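Local structure of lipopolysaccharide biosynthesis protein wbpB (Thermus thermophilus, 3O9Z) at residues K103-L107 with T182-H187; I186-D190 with A287-A291. The protein probably acts as an NAD-dependent sugar dehydrogenase in the biosynthesis of 2,3-diacetamido-2,3-dideoxy-D-mannuronic acid, and binds alpha-ketoglutarate beside its NAD. One frame throughout, in Å; residues are numbered along the deposited sequence.

How the interactions relate
Both contacts are buried, and both use the start of helix 186-196, but they join it to different partners. Interaction 1 sets it and the preceding turn against the loop that leaves Rossmann strand 98-101, mixing a polar end centred on an amine shared with NAD and 2-oxoglutarate with an apolar end round Pro104. Interaction 2 lies farther from the chain's centre, on the helix side away from the ligands, and is helix against helix, almost wholly apolar apart from one water bridge. Ile186 serves both: its CG2 and CG1 face 103-107, and its CD1 faces 287-291. The two contacts also meet directly, Thr182 OG1 lying 3.4 Å from Ala291 CB in packing contact, with Ile288 CD1 against Leu105.

Interaction 1 (K103-L107 with T182-H187). With NAD (nicotinamide-adenine-dinucleotide), chain E; AKG (2-oxoglutaric acid), chain F.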
loop_
_atom_site.group_PDB
_atom_site.type_symbol
_atom_site.label_atom_id
_atom_site.label_comp_id
_atom_site.label_asym_id
_atom_site.label_seq_id
_atom_site.Cartn_x
_atom_site.Cartn_y
_atom_site.Cartn_z
ATOM N N LYS A 103 -17.370 -2.877 -16.095
ATOM C CA LYS A 103 -17.001 -4.128 -16.765
ATOM C C LYS A 103 -15.625 -4.613 -16.310
ATOM O O LYS A 103 -14.801 -3.817 -15.819
ATOM C CB LYS A 103 -17.088 -4.004 -18.299
ATOM C CG LYS A 103 -16.491 -2.729 -18.922
ATOM C CD LYS A 103 -15.001 -2.424 -18.624
ATOM C CE LYS A 103 -14.037 -3.481 -19.154
ATOM N NZ LYS A 103 -12.643 -2.996 -18.759
ATOM N N PRO A 104 -15.365 -5.908 -16.412
ATOM C CA PRO A 104 -16.350 -7.007 -16.593
ATOM C C PRO A 104 -17.186 -7.037 -15.321
ATOM O O PRO A 104 -16.655 -6.798 -14.239
ATOM C CB PRO A 104 -15.470 -8.266 -16.677
ATOM C CG PRO A 104 -14.239 -7.896 -15.805
ATOM C CD PRO A 104 -14.020 -6.430 -16.123
ATOM N N LEU A 105 -18.479 -7.338 -15.413
ATOM C CA LEU A 105 -19.321 -7.343 -14.206
ATOM C C LEU A 105 -18.710 -8.178 -13.080
ATOM O O LEU A 105 -18.618 -7.703 -11.926
ATOM C CB LEU A 105 -20.735 -7.871 -14.614
ATOM C CG LEU A 105 -21.846 -7.800 -13.537
ATOM C CD1 LEU A 105 -21.841 -6.420 -12.913
ATOM C CD2 LEU A 105 -23.202 -8.068 -14.225
ATOM N N VAL A 106 -18.309 -9.415 -13.364
ATOM C CA VAL A 106 -17.509 -10.245 -12.489
ATOM C C VAL A 106 -16.538 -11.052 -13.347
ATOM O O VAL A 106 -16.595 -10.942 -14.588
ATOM C CB VAL A 106 -18.327 -11.201 -11.584
ATOM C CG1 VAL A 106 -19.312 -10.409 -10.691
ATOM C CG2 VAL A 106 -19.137 -12.222 -12.479
ATOM N N LEU A 107 -15.666 -11.819 -12.722
ATOM C CA LEU A 107 -14.632 -12.575 -13.439
ATOM C C LEU A 107 -15.116 -13.943 -13.884
ATOM O O LEU A 107 -14.636 -14.484 -14.868
ATOM C CB LEU A 107 -13.329 -12.709 -12.635
ATOM C CG LEU A 107 -12.541 -11.398 -12.456
ATOM C CD1 LEU A 107 -11.261 -11.743 -11.647
ATOM C CD2 LEU A 107 -12.298 -10.891 -13.902
ATOM N N THR A 182 -10.166 -10.618 -20.931
ATOM C CA THR A 182 -11.246 -10.178 -20.055
ATOM C C THR A 182 -11.188 -8.661 -19.869
ATOM O O THR A 182 -12.154 -7.945 -20.115
ATOM C CB THR A 182 -11.127 -10.839 -18.692
ATOM O OG1 THR A 182 -11.360 -12.253 -18.814
ATOM C CG2 THR A 182 -12.174 -10.292 -17.713
ATOM N N ASN A 183 -10.045 -8.183 -19.385
ATOM C CA ASN A 183 -9.953 -6.791 -18.982
ATOM C C ASN A 183 -10.231 -5.851 -20.125
ATOM O O ASN A 183 -10.945 -4.894 -19.906
ATOM C CB ASN A 183 -8.583 -6.489 -18.382
ATOM C CG ASN A 183 -8.541 -5.127 -17.750
ATOM O OD1 ASN A 183 -9.410 -4.799 -16.943
ATOM N ND2 ASN A 183 -7.588 -4.282 -18.171
ATOM N N ILE A 184 -9.677 -6.118 -21.310
ATOM C CA ILE A 184 -9.979 -5.261 -22.440
ATOM C C ILE A 184 -11.020 -5.955 -23.317
ATOM O O ILE A 184 -11.976 -5.334 -23.723
ATOM C CB ILE A 184 -8.709 -4.976 -23.235
ATOM C CG1 ILE A 184 -7.624 -4.379 -22.331
ATOM C CG2 ILE A 184 -9.041 -4.006 -24.383
ATOM C CD1 ILE A 184 -7.935 -3.022 -21.692
ATOM N N GLY A 185 -10.839 -7.235 -23.576
ATOM C CA GLY A 185 -11.704 -7.946 -24.541
ATOM C C GLY A 185 -13.157 -8.060 -24.171
ATOM O O GLY A 185 -13.993 -8.190 -25.080
ATOM N N ILE A 186 -13.505 -7.902 -22.891
ATOM C CA ILE A 186 -14.920 -8.099 -22.545
ATOM C C ILE A 186 -15.828 -7.177 -23.335
ATOM O O ILE A 186 -16.980 -7.525 -23.641
ATOM C CB ILE A 186 -15.132 -7.933 -21.034
ATOM C CG1 ILE A 186 -16.529 -8.464 -20.648
ATOM C CG2 ILE A 186 -14.941 -6.477 -20.546
ATOM C CD1 ILE A 186 -16.538 -9.961 -20.589
ATOM N N HIS A 187 -15.368 -5.972 -23.676
ATOM C CA HIS A 187 -16.160 -5.046 -24.457
ATOM C C HIS A 187 -16.623 -5.709 -25.741
ATOM O O HIS A 187 -17.807 -5.606 -26.076
ATOM C CB HIS A 187 -15.336 -3.802 -24.804
ATOM C CG HIS A 187 -15.242 -2.788 -23.708
ATOM N ND1 HIS A 187 -16.323 -2.052 -23.268
ATOM C CD2 HIS A 187 -14.169 -2.359 -23.001
ATOM C CE1 HIS A 187 -15.919 -1.209 -22.331
ATOM N NE2 HIS A 187 -14.626 -1.396 -22.131
HETATM P PA NAD E . -7.221 2.248 -11.745
HETATM O O1A NAD E . -6.934 3.577 -12.336
HETATM O O2A NAD E . -6.107 1.257 -11.372
HETATM O O5B NAD E . -8.071 2.649 -10.476
HETATM C C5B NAD E . -8.429 1.579 -9.647
HETATM C C4B NAD E . -8.836 2.156 -8.269
HETATM O O4B NAD E . -9.399 1.121 -7.421
HETATM C C3B NAD E . -7.551 2.633 -7.536
HETATM O O3B NAD E . -7.656 4.015 -7.137
HETATM C C2B NAD E . -7.391 1.660 -6.356
HETATM O O2B NAD E . -6.785 2.226 -5.185
HETATM C C1B NAD E . -8.902 1.381 -6.102
HETATM N N9A NAD E . -9.073 0.158 -5.275
HETATM C C8A NAD E . -8.289 -0.920 -4.997
HETATM N N7A NAD E . -8.895 -1.737 -4.138
HETATM C C5A NAD E . -10.076 -1.142 -3.768
HETATM C C6A NAD E . -11.157 -1.485 -2.870
HETATM N N6A NAD E . -11.087 -2.621 -2.111
HETATM N N1A NAD E . -12.137 -0.589 -2.874
HETATM C C2A NAD E . -12.280 0.536 -3.561
HETATM N N3A NAD E . -11.264 0.893 -4.389
HETATM C C4A NAD E . -10.231 0.050 -4.494
HETATM O O3 NAD E . -8.219 1.465 -12.720
HETATM P PN NAD E . -9.357 1.962 -13.669
HETATM O O1N NAD E . -8.809 2.033 -15.094
HETATM O O2N NAD E . -10.032 3.172 -13.087
HETATM O O5D NAD E . -10.326 0.694 -13.753
HETATM C C5D NAD E . -11.289 0.661 -12.729
HETATM C C4D NAD E . -12.397 -0.286 -13.225
HETATM O O4D NAD E . -13.035 0.414 -14.316
HETATM C C3D NAD E . -11.939 -1.654 -13.749
HETATM O O3D NAD E . -13.042 -2.577 -13.481
HETATM C C2D NAD E . -11.904 -1.401 -15.265
HETATM O O2D NAD E . -12.148 -2.581 -16.016
HETATM C C1D NAD E . -12.989 -0.351 -15.534
HETATM N N1N NAD E . -12.716 0.474 -16.710
HETATM C C2N NAD E . -13.664 0.657 -17.604
HETATM C C3N NAD E . -13.532 1.426 -18.742
HETATM C C7N NAD E . -14.683 1.450 -19.663
HETATM O O7N NAD E . -15.845 1.204 -19.274
HETATM N N7N NAD E . -14.393 1.881 -20.885
HETATM C C4N NAD E . -12.304 2.074 -18.934
HETATM C C5N NAD E . -11.350 1.933 -17.924
HETATM C C6N NAD E . -11.557 1.144 -16.795
HETATM C C1 AKG F . -10.180 -0.462 -19.952
HETATM O O1 AKG F . -9.078 0.115 -20.150
HETATM O O2 AKG F . -10.384 -1.143 -18.941
HETATM C C2 AKG F . -11.320 -0.280 -20.823
HETATM O O5 AKG F . -12.367 -0.867 -20.558
HETATM C C3 AKG F . -11.217 0.589 -22.049
HETATM C C4 AKG F . -10.880 -0.316 -23.232
HETATM C C5 AKG F . -10.569 0.442 -24.508
HETATM O O3 AKG F . -9.791 1.414 -24.466
HETATM O O4 AKG F . -11.095 0.086 -25.565
#
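Lys103 reaches across to Asn183 from the Glu-Lys-Pro motif of the Gfo/Idh/MocA family, in the loop after the Rossmann strand 98-101, with a cis peptide bond joining it to Pro104. The evidence for a tight active-site end is the surroundings of Lys103 NZ: it donates to Asn183 O at 2.8 Å, nearly in line with that carbonyl (C=O...N angle 165°), and also to the ribose hydroxyl O2D of NAD and to the keto oxygen O5 of 2-oxoglutarate. Three bonds thus fix the amine. Its chain curls to get there, with CG lodged between the backbone N and C (chi1 45°) and bends at the next two torsions, while Ile186 slides past in the opposite direction, its CG2 pressed 3.4 Å from Lys103 CE, closer than usual carbon contact. His187 crosses the lysine at about a right angle, and its NE2 donates 2.8 Å to the same AKG O5, which lies at the ring edge near its plane. Replacing Lys103 with a methionine would probably leave Asn183 O, NAD O2D and AKG O5 without their shared donor and the keto group less firmly placed. Away from the ligands the fit is looser and purely apolar: Pro104 CB stands 4.1 Å from Ile186 CG1, and the Thr182 methyl bridges Pro104 and Leu107. Thr182 OG1 bonds instead to Arg295 and Gly178, and the Asn183 amide to Tyr166 and Asn82. At this far end Leu107 CD2 stops 3.9 Å from Thr182 CG2.

Interaction 2 (I186-D190 with A287-A291); sequences IHFFD and AIRVA. With AKG (2-oxoglutaric acid), chain F; NAD (nicotinamide-adenine-dinucleotide), chain E.
Asp190 OD1 accepts a 2.8 Å hydrogen bond from a water that in turn accepts from Ala287 N at 2.9 Å, a polar bridge at one side of an otherwise apolar helix-helix crossing. Helix 186-196, of the C-terminal alpha/beta domain of the Gfo/Idh/MocA fold, packs here across helix 281-294 near the end of the chain, with local axes 8.9 Å apart and directions 122° from each other. The other carboxylate oxygen, Asp190 OD2, forms a salt bridge with Arg133, which gives the buried carboxylate a charged mate. The backbones come close at Ala287, whose CA lies 4.8 Å from Asp190 CA, consistent with its small side chain; its CB points at the facing helix and lies 3.4 Å from Asp190 N, also touching the CB atoms of Phe189 and Asp190. Further along, Phe189 CG is set opposite its carbonyl carbon (chi1 -67°), and one ring face receives Val290 in a CH-pi contact, CG1 standing 4.2 Å from the centroid and 28° off the normal. The opposite face is met toward its rim by Phe188 CE2; Trp225 adds an edge-to-face partner. His187 points away from this interface, so the crossing backs the helix turn that carries this ligand-binding residue. Beside Ala287, the end of Ile186 lies against the second helix: CD1 rests 3.6 Å from Ala287 O and also touches Ile288 CG1 and Ala291 CB.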
loop_
_atom_site.group_PDB
_atom_site.type_symbol
_atom_site.label_atom_id
_atom_site.label_comp_id
_atom_site.label_asym_id
_atom_site.label_seq_id
_atom_site.Cartn_x
_atom_site.Cartn_y
_atom_site.Cartn_z
ATOM N N ILE A 186 -13.505 -7.902 -22.891
ATOM C CA ILE A 186 -14.920 -8.099 -22.545
ATOM C C ILE A 186 -15.828 -7.177 -23.335
ATOM O O ILE A 186 -16.980 -7.525 -23.641
ATOM C CB ILE A 186 -15.132 -7.933 -21.034
ATOM C CG1 ILE A 186 -16.529 -8.464 -20.648
ATOM C CG2 ILE A 186 -14.941 -6.477 -20.546
ATOM C CD1 ILE A 186 -16.538 -9.961 -20.589
ATOM N N HIS A 187 -15.368 -5.972 -23.676
ATOM C CA HIS A 187 -16.160 -5.046 -24.457
ATOM C C HIS A 187 -16.623 -5.709 -25.741
ATOM O O HIS A 187 -17.807 -5.606 -26.076
ATOM C CB HIS A 187 -15.336 -3.802 -24.804
ATOM C CG HIS A 187 -15.242 -2.788 -23.708
ATOM N ND1 HIS A 187 -16.323 -2.052 -23.268
ATOM C CD2 HIS A 187 -14.169 -2.359 -23.001
ATOM C CE1 HIS A 187 -15.919 -1.209 -22.331
ATOM N NE2 HIS A 187 -14.626 -1.396 -22.131
ATOM N N PHE A 188 -15.690 -6.277 -26.476
ATOM C CA PHE A 188 -16.097 -6.841 -27.758
ATOM C C PHE A 188 -16.720 -8.228 -27.633
ATOM O O PHE A 188 -17.595 -8.528 -28.468
ATOM C CB PHE A 188 -15.012 -6.732 -28.847
ATOM C CG PHE A 188 -13.878 -7.711 -28.728
ATOM C CD1 PHE A 188 -12.660 -7.306 -28.228
ATOM C CD2 PHE A 188 -14.022 -9.021 -29.180
ATOM C CE1 PHE A 188 -11.614 -8.183 -28.117
ATOM C CE2 PHE A 188 -12.971 -9.901 -29.069
ATOM C CZ PHE A 188 -11.776 -9.467 -28.529
ATOM N N PHE A 189 -16.312 -9.060 -26.669
ATOM C CA PHE A 189 -17.016 -10.339 -26.477
ATOM C C PHE A 189 -18.480 -10.015 -26.174
ATOM O O PHE A 189 -19.404 -10.699 -26.661
ATOM C CB PHE A 189 -16.337 -11.284 -25.480
ATOM C CG PHE A 189 -15.013 -11.782 -25.974
ATOM C CD1 PHE A 189 -14.920 -12.575 -27.113
ATOM C CD2 PHE A 189 -13.851 -11.458 -25.303
ATOM C CE1 PHE A 189 -13.686 -12.999 -27.565
ATOM C CE2 PHE A 189 -12.633 -11.922 -25.737
ATOM C CZ PHE A 189 -12.532 -12.652 -26.890
ATOM N N ASP A 190 -18.714 -8.996 -25.349
ATOM C CA ASP A 190 -20.072 -8.608 -25.031
ATOM C C ASP A 190 -20.827 -8.024 -26.219
ATOM O O ASP A 190 -22.008 -8.365 -26.439
ATOM C CB ASP A 190 -20.075 -7.669 -23.820
ATOM C CG ASP A 190 -21.476 -7.306 -23.425
ATOM O OD1 ASP A 190 -22.092 -8.143 -22.719
ATOM O OD2 ASP A 190 -21.931 -6.251 -23.912
ATOM N N ALA A 287 -20.728 -13.040 -22.267
ATOM C CA ALA A 287 -19.355 -12.600 -22.533
ATOM C C ALA A 287 -18.392 -12.956 -21.422
ATOM O O ALA A 287 -17.266 -13.308 -21.672
ATOM C CB ALA A 287 -19.352 -11.089 -22.753
ATOM N N ILE A 288 -18.923 -12.983 -20.191
ATOM C CA ILE A 288 -18.110 -13.506 -19.095
ATOM C C ILE A 288 -17.737 -14.998 -19.186
ATOM O O ILE A 288 -16.626 -15.424 -18.929
ATOM C CB ILE A 288 -18.790 -13.142 -17.742
ATOM C CG1 ILE A 288 -18.624 -11.625 -17.494
ATOM C CG2 ILE A 288 -18.165 -13.904 -16.586
ATOM C CD1 ILE A 288 -19.621 -11.092 -16.522
ATOM N N ARG A 289 -18.696 -15.769 -19.710
ATOM C CA ARG A 289 -18.440 -17.186 -19.931
ATOM C C ARG A 289 -17.362 -17.401 -21.001
ATOM O O ARG A 289 -16.436 -18.169 -20.819
ATOM C CB ARG A 289 -19.750 -17.881 -20.314
ATOM C CG ARG A 289 -19.546 -19.354 -20.546
ATOM C CD ARG A 289 -20.836 -19.981 -21.108
ATOM N NE ARG A 289 -21.077 -19.657 -22.527
ATOM C CZ ARG A 289 -20.638 -20.400 -23.533
ATOM N NH1 ARG A 289 -19.899 -21.480 -23.309
ATOM N NH2 ARG A 289 -20.885 -19.981 -24.768
ATOM N N VAL A 290 -17.455 -16.630 -22.089
ATOM C CA VAL A 290 -16.438 -16.689 -23.132
ATOM C C VAL A 290 -15.042 -16.261 -22.677
ATOM O O VAL A 290 -14.029 -16.953 -22.845
ATOM C CB VAL A 290 -16.842 -15.815 -24.333
ATOM C CG1 VAL A 290 -15.741 -15.809 -25.382
ATOM C CG2 VAL A 290 -18.153 -16.303 -24.931
ATOM N N ALA A 291 -15.013 -15.114 -21.995
ATOM C CA ALA A 291 -13.743 -14.641 -21.499
ATOM C C ALA A 291 -13.097 -15.586 -20.495
ATOM O O ALA A 291 -11.867 -15.817 -20.490
ATOM C CB ALA A 291 -13.887 -13.228 -20.928
HETATM C C1 AKG F . -10.180 -0.462 -19.952
HETATM O O1 AKG F . -9.078 0.115 -20.150
HETATM O O2 AKG F . -10.384 -1.143 -18.941
HETATM C C2 AKG F . -11.320 -0.280 -20.823
HETATM O O5 AKG F . -12.367 -0.867 -20.558
HETATM C C3 AKG F . -11.217 0.589 -22.049
HETATM C C4 AKG F . -10.880 -0.316 -23.232
HETATM C C5 AKG F . -10.569 0.442 -24.508
HETATM O O3 AKG F . -9.791 1.414 -24.466
HETATM O O4 AKG F . -11.095 0.086 -25.565
HETATM P PA NAD E . -7.221 2.248 -11.745
HETATM O O1A NAD E . -6.934 3.577 -12.336
HETATM O O2A NAD E . -6.107 1.257 -11.372
HETATM O O5B NAD E . -8.071 2.649 -10.476
HETATM C C5B NAD E . -8.429 1.579 -9.647
HETATM C C4B NAD E . -8.836 2.156 -8.269
HETATM O O4B NAD E . -9.399 1.121 -7.421
HETATM C C3B NAD E . -7.551 2.633 -7.536
HETATM O O3B NAD E . -7.656 4.015 -7.137
HETATM C C2B NAD E . -7.391 1.660 -6.356
HETATM O O2B NAD E . -6.785 2.226 -5.185
HETATM C C1B NAD E . -8.902 1.381 -6.102
HETATM N N9A NAD E . -9.073 0.158 -5.275
HETATM C C8A NAD E . -8.289 -0.920 -4.997
HETATM N N7A NAD E . -8.895 -1.737 -4.138
HETATM C C5A NAD E . -10.076 -1.142 -3.768
HETATM C C6A NAD E . -11.157 -1.485 -2.870
HETATM N N6A NAD E . -11.087 -2.621 -2.111
HETATM N N1A NAD E . -12.137 -0.589 -2.874
HETATM C C2A NAD E . -12.280 0.536 -3.561
HETATM N N3A NAD E . -11.264 0.893 -4.389
HETATM C C4A NAD E . -10.231 0.050 -4.494
HETATM O O3 NAD E . -8.219 1.465 -12.720
HETATM P PN NAD E . -9.357 1.962 -13.669
HETATM O O1N NAD E . -8.809 2.033 -15.094
HETATM O O2N NAD E . -10.032 3.172 -13.087
HETATM O O5D NAD E . -10.326 0.694 -13.753
HETATM C C5D NAD E . -11.289 0.661 -12.729
HETATM C C4D NAD E . -12.397 -0.286 -13.225
HETATM O O4D NAD E . -13.035 0.414 -14.316
HETATM C C3D NAD E . -11.939 -1.654 -13.749
HETATM O O3D NAD E . -13.042 -2.577 -13.481
HETATM C C2D NAD E . -11.904 -1.401 -15.265
HETATM O O2D NAD E . -12.148 -2.581 -16.016
HETATM C C1D NAD E . -12.989 -0.351 -15.534
HETATM N N1N NAD E . -12.716 0.474 -16.710
HETATM C C2N NAD E . -13.664 0.657 -17.604
HETATM C C3N NAD E . -13.532 1.426 -18.742
HETATM C C7N NAD E . -14.683 1.450 -19.663
HETATM O O7N NAD E . -15.845 1.204 -19.274
HETATM N N7N NAD E . -14.393 1.881 -20.885
HETATM C C4N NAD E . -12.304 2.074 -18.934
HETATM C C5N NAD E . -11.350 1.933 -17.924
HETATM C C6N NAD E . -11.557 1.144 -16.795
HETATM O O HOH W 1 -22.701 -10.897 -22.615
#